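Local atomic coordinates of sterol carrier protein 2 (PDB entry 2CX7), a protein that belongs to the SCP-2 sterol transfer family and probably binds and carries sterols or other lipids. Residues W83-L87 / E88-E92; E20-R23 / K24-T28. All coordinates share one frame; numbering follows the deposited sequence.

Contact 1. Residues W83-L87 / E88-E92; sequences WQEVL and EGRLE
Arg-90 N, 2.8 Å from Glu-85 O, and Gly-89 N, 3.1 Å from Val-86 O, make the paired hydrogen bonds of a Schellman motif that ends helix 80-86. The second donor sits well above the carbonyl plane, as the tight type I turn from Val-86 to Gly-89 brings it round. Gly-89 takes the C-prime place with phi 78°, a value glycine adopts readily.

Among the side chains, Arg-90 lays one guanidinium face over Glu-85 CG, which lies 3.8 Å from Arg-90 CZ; the carboxylate plane stands 82° to the guanidinium. Arg-90 NH2 forms a salt bridge with Glu-88 OE1 at 3.2 Å, its hydrogen bond weak and bent. Past the Glu-85 side chain, Leu-91 CD2 meets Val-86 CG2 at 3.7 Å; a chi1 of 177° sends Leu-91 CG away from its own amide and back towards the last helical turn.

Further out, a water links Val-86 O to Leu-91 O, while Val-86 also packs on Val-123 of helix 116-127. Branched and uncharged, Leu-91 and Val-86 can close against each other without a polar partner, whereas Glu-85, Glu-88 and Arg-90 gather opposite charges that probably offset one another.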
loop_
_atom_site.group_PDB
_atom_site.type_symbol
_atom_site.label_atom_id
_atom_site.label_comp_id
_atom_site.label_asym_id
_atom_site.label_seq_id
_atom_site.Cartn_x
_atom_site.Cartn_y
_atom_site.Cartn_z
ATOM N N TRP A 83 8.668 3.368 4.100
ATOM C CA TRP A 83 7.587 2.392 4.216
ATOM C C TRP A 83 7.609 1.721 5.586
ATOM O O TRP A 83 6.557 1.458 6.164
ATOM C CB TRP A 83 7.676 1.325 3.118
ATOM C CG TRP A 83 7.040 1.730 1.815
ATOM C CD1 TRP A 83 7.644 1.782 0.586
ATOM C CD2 TRP A 83 5.687 2.135 1.612
ATOM N NE1 TRP A 83 6.747 2.198 -0.363
ATOM C CE2 TRP A 83 5.536 2.420 0.237
ATOM C CE3 TRP A 83 4.579 2.287 2.460
ATOM C CZ2 TRP A 83 4.325 2.848 -0.309
ATOM C CZ3 TRP A 83 3.373 2.716 1.913
ATOM C CH2 TRP A 83 3.258 2.991 0.540
ATOM N N GLN A 84 8.802 1.446 6.111
ATOM C CA GLN A 84 8.885 0.814 7.430
ATOM C C GLN A 84 8.247 1.733 8.472
ATOM O O GLN A 84 7.497 1.282 9.342
ATOM C CB GLN A 84 10.341 0.510 7.800
ATOM C CG GLN A 84 10.942 -0.622 6.967
ATOM C CD GLN A 84 12.406 -0.873 7.284
ATOM O OE1 GLN A 84 13.164 0.063 7.515
ATOM N NE2 GLN A 84 12.813 -2.142 7.270
ATOM N N GLU A 85 8.532 3.020 8.378
ATOM C CA GLU A 85 7.950 3.974 9.309
ATOM C C GLU A 85 6.439 4.031 9.180
ATOM O O GLU A 85 5.725 3.992 10.184
ATOM C CB GLU A 85 8.545 5.355 9.072
ATOM C CG GLU A 85 9.958 5.475 9.578
ATOM C CD GLU A 85 10.805 6.368 8.711
ATOM O OE1 GLU A 85 10.249 7.308 8.107
ATOM O OE2 GLU A 85 12.033 6.131 8.644
ATOM N N VAL A 86 5.944 4.102 7.945
ATOM C CA VAL A 86 4.504 4.185 7.722
ATOM C C VAL A 86 3.767 2.929 8.156
ATOM O O VAL A 86 2.807 2.995 8.929
ATOM C CB VAL A 86 4.168 4.467 6.226
ATOM C CG1 VAL A 86 2.644 4.398 5.996
ATOM C CG2 VAL A 86 4.668 5.842 5.833
ATOM N N LEU A 87 4.224 1.781 7.670
ATOM C CA LEU A 87 3.570 0.521 7.983
ATOM C C LEU A 87 3.758 0.084 9.427
ATOM O O LEU A 87 3.229 -0.951 9.835
ATOM C CB LEU A 87 4.045 -0.572 7.019
ATOM C CG LEU A 87 3.811 -0.235 5.539
ATOM C CD1 LEU A 87 4.319 -1.373 4.670
ATOM C CD2 LEU A 87 2.330 0.011 5.275
ATOM N N GLU A 88 4.503 0.879 10.192
ATOM C CA GLU A 88 4.751 0.612 11.608
ATOM C C GLU A 88 4.166 1.711 12.512
ATOM O O GLU A 88 4.384 1.726 13.728
ATOM C CB GLU A 88 6.252 0.466 11.855
ATOM C CG GLU A 88 6.792 -0.901 11.468
ATOM C CD GLU A 88 8.304 -0.935 11.360
ATOM O OE1 GLU A 88 8.982 -0.218 12.129
ATOM O OE2 GLU A 88 8.818 -1.694 10.507
ATOM N N GLY A 89 3.434 2.637 11.901
ATOM C CA GLY A 89 2.785 3.703 12.648
ATOM C C GLY A 89 3.614 4.887 13.120
ATOM O O GLY A 89 3.103 5.733 13.863
ATOM N N ARG A 90 4.874 4.964 12.702
ATOM C CA ARG A 90 5.746 6.063 13.106
ATOM C C ARG A 90 5.638 7.278 12.198
ATOM O O ARG A 90 6.180 8.339 12.510
ATOM C CB ARG A 90 7.206 5.605 13.153
ATOM C CG ARG A 90 7.525 4.629 14.272
ATOM C CD ARG A 90 9.005 4.262 14.250
ATOM N NE ARG A 90 9.340 3.365 13.144
ATOM C CZ ARG A 90 10.545 3.274 12.588
ATOM N NH1 ARG A 90 11.544 4.030 13.025
ATOM N NH2 ARG A 90 10.757 2.411 11.605
ATOM N N LEU A 91 4.951 7.120 11.070
ATOM C CA LEU A 91 4.769 8.215 10.122
ATOM C C LEU A 91 3.336 8.174 9.596
ATOM O O LEU A 91 2.886 7.153 9.091
ATOM C CB LEU A 91 5.771 8.084 8.968
ATOM C CG LEU A 91 5.691 9.111 7.831
ATOM C CD1 LEU A 91 5.891 10.516 8.377
ATOM C CD2 LEU A 91 6.763 8.796 6.792
ATOM N N GLU A 92 2.617 9.284 9.755
ATOM C CA GLU A 92 1.224 9.389 9.318
ATOM C C GLU A 92 1.203 9.421 7.784
ATOM O O GLU A 92 1.866 10.247 7.165
ATOM C CB GLU A 92 0.605 10.652 9.938
ATOM C CG GLU A 92 -0.913 10.715 9.894
ATOM C CD GLU A 92 -1.436 11.120 8.536
ATOM O OE1 GLU A 92 -1.038 12.198 8.051
ATOM O OE2 GLU A 92 -2.242 10.367 7.954
HETATM O O HOH W 1 12.589 3.041 9.069
HETATM O O HOH W 2 1.353 5.139 9.949
#

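Contact 2. Residues E20-R23 / K24-T28; sequences EAYR and KAAST
Glu-20 O, Ala-21 O and Tyr-22 O receive the amides of Lys-24, Ala-25 and Ala-26 in three successive i to i+4 hydrogen bonds; Ala-25 N to Ala-21 O, at 3.0 Å, is the straightest of them (168°).

The main side-chain contact lies one turn along, between Tyr-22 and Ala-26. Ala-26 CB sits over one face of the phenol ring, 3.5 Å from Tyr-22 CZ and also close to the hydroxyl end. With CG anti to the backbone N (chi1 173°), the ring of Tyr-22 runs along the helix towards its C-terminal end and so reaches the methyl. Alanine suits this place because a single methyl can lie against the ring. An alanine in place of Tyr-22 would remove the ring that the methyl rests on, and would probably leave a gap here and against Leu-122.

This is the last turn of the short helix 20-25, and Ala-26 is the first residue to leave helical geometry. Tyr-22 and Ala-26 lie on the side facing helix 116-127, where they touch Leu-122 and Ala-118. The small Ala-21 and Ala-25 also touch that helix, at Glu-121 and Gln-117.

Long, charged residues occupy the solvent-exposed side. The Lys-24 chain bends at its last torsion (chi4 63°), bringing NZ within 3.8 Å of Glu-20 CB. Lys-24 NZ stays 4.6 Å from Glu-20 OE2, too far for a salt bridge, so any attraction is probably modest. Arg-23 instead folds back towards the start of the helix: its guanidinium spreads one face over Glu-20 CA, and NH2 donates to Asn-17 O. Past the last turn, Ser-27 N bonds to Lys-24 O at 3.2 Å, and Ser-27 OG adds a weak bond to the same carbonyl.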
loop_
_atom_site.group_PDB
_atom_site.type_symbol
_atom_site.label_atom_id
_atom_site.label_comp_id
_atom_site.label_asym_id
_atom_site.label_seq_id
_atom_site.Cartn_x
_atom_site.Cartn_y
_atom_site.Cartn_z
ATOM N N GLU A 20 -13.751 -4.704 8.930
ATOM C CA GLU A 20 -15.010 -4.015 8.679
ATOM C C GLU A 20 -14.778 -2.518 8.449
ATOM O O GLU A 20 -15.509 -1.888 7.690
ATOM C CB GLU A 20 -15.967 -4.189 9.860
ATOM C CG GLU A 20 -16.486 -5.593 10.047
ATOM C CD GLU A 20 -17.205 -5.768 11.369
ATOM O OE1 GLU A 20 -16.519 -5.770 12.414
ATOM O OE2 GLU A 20 -18.450 -5.897 11.370
ATOM N N ALA A 21 -13.767 -1.953 9.113
ATOM C CA ALA A 21 -13.458 -0.529 8.981
ATOM C C ALA A 21 -12.981 -0.207 7.570
ATOM O O ALA A 21 -13.411 0.775 6.961
ATOM C CB ALA A 21 -12.394 -0.119 10.006
ATOM N N TYR A 22 -12.083 -1.037 7.049
ATOM C CA TYR A 22 -11.602 -0.816 5.694
ATOM C C TYR A 22 -12.743 -1.061 4.704
ATOM O O TYR A 22 -12.916 -0.319 3.731
ATOM C CB TYR A 22 -10.445 -1.758 5.351
ATOM C CG TYR A 22 -10.064 -1.630 3.899
ATOM C CD1 TYR A 22 -9.470 -0.464 3.419
ATOM C CD2 TYR A 22 -10.402 -2.623 2.982
ATOM C CE1 TYR A 22 -9.230 -0.286 2.056
ATOM C CE2 TYR A 22 -10.168 -2.459 1.632
ATOM C CZ TYR A 22 -9.583 -1.287 1.171
ATOM O OH TYR A 22 -9.371 -1.122 -0.180
ATOM N N ARG A 23 -13.518 -2.108 4.962
ATOM C CA ARG A 23 -14.632 -2.480 4.099
ATOM C C ARG A 23 -15.602 -1.313 3.928
ATOM O O ARG A 23 -16.065 -1.045 2.823
ATOM C CB ARG A 23 -15.363 -3.689 4.692
ATOM C CG ARG A 23 -16.149 -4.521 3.681
ATOM C CD ARG A 23 -16.857 -5.647 4.396
ATOM N NE ARG A 23 -15.904 -6.508 5.090
ATOM C CZ ARG A 23 -16.169 -7.147 6.222
ATOM N NH1 ARG A 23 -17.356 -7.014 6.789
ATOM N NH2 ARG A 23 -15.248 -7.922 6.781
ATOM N N LYS A 24 -15.903 -0.622 5.024
ATOM C CA LYS A 24 -16.811 0.522 4.981
ATOM C C LYS A 24 -16.169 1.704 4.258
ATOM O O LYS A 24 -16.772 2.289 3.356
ATOM C CB LYS A 24 -17.210 0.950 6.399
ATOM C CG LYS A 24 -18.115 -0.024 7.126
ATOM C CD LYS A 24 -18.617 0.570 8.444
ATOM C CE LYS A 24 -19.502 -0.414 9.196
ATOM N NZ LYS A 24 -18.757 -1.645 9.592
ATOM N N ALA A 25 -14.938 2.038 4.644
ATOM C CA ALA A 25 -14.208 3.161 4.053
ATOM C C ALA A 25 -13.990 3.081 2.547
ATOM O O ALA A 25 -14.001 4.106 1.853
ATOM C CB ALA A 25 -12.860 3.322 4.749
ATOM N N ALA A 26 -13.785 1.871 2.038
ATOM C CA ALA A 26 -13.534 1.675 0.620
ATOM C C ALA A 26 -14.720 1.075 -0.137
ATOM O O ALA A 26 -14.540 0.491 -1.202
ATOM C CB ALA A 26 -12.299 0.779 0.448
ATOM N N SER A 27 -15.926 1.237 0.400
ATOM C CA SER A 27 -17.116 0.662 -0.230
ATOM C C SER A 27 -17.278 0.932 -1.732
ATOM O O SER A 27 -17.735 0.059 -2.467
ATOM C CB SER A 27 -18.382 1.098 0.518
ATOM O OG SER A 27 -18.559 2.503 0.485
ATOM N N THR A 28 -16.898 2.118 -2.198
ATOM C CA THR A 28 -17.040 2.417 -3.618
ATOM C C THR A 28 -15.705 2.543 -4.344
ATOM O O THR A 28 -15.625 3.087 -5.444
ATOM C CB THR A 28 -17.872 3.698 -3.823
ATOM O OG1 THR A 28 -17.334 4.747 -3.014
ATOM C CG2 THR A 28 -19.330 3.455 -3.423
#

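In the fold
From the N terminus, the chain passes through helix 6-17 and reaches contact 2 in helix 20-25 and the residues just after it, ahead of strand 32-37. Strands 49-56, 59-67 and 74-78 follow before helix 80-86, whose end and following turn form contact 1 on the way to helix 93-99. Each contact joins consecutive residues, so neither closes a long loop; they come in series and neither nest nor cross. The centres of contact 1 and contact 2 lie about 21 Å apart. What they share is helix 116-127: contact 2 meets it at Gln-117, Ala-118, Glu-121 and Leu-122, contact 1 at Val-123 and Ala-126.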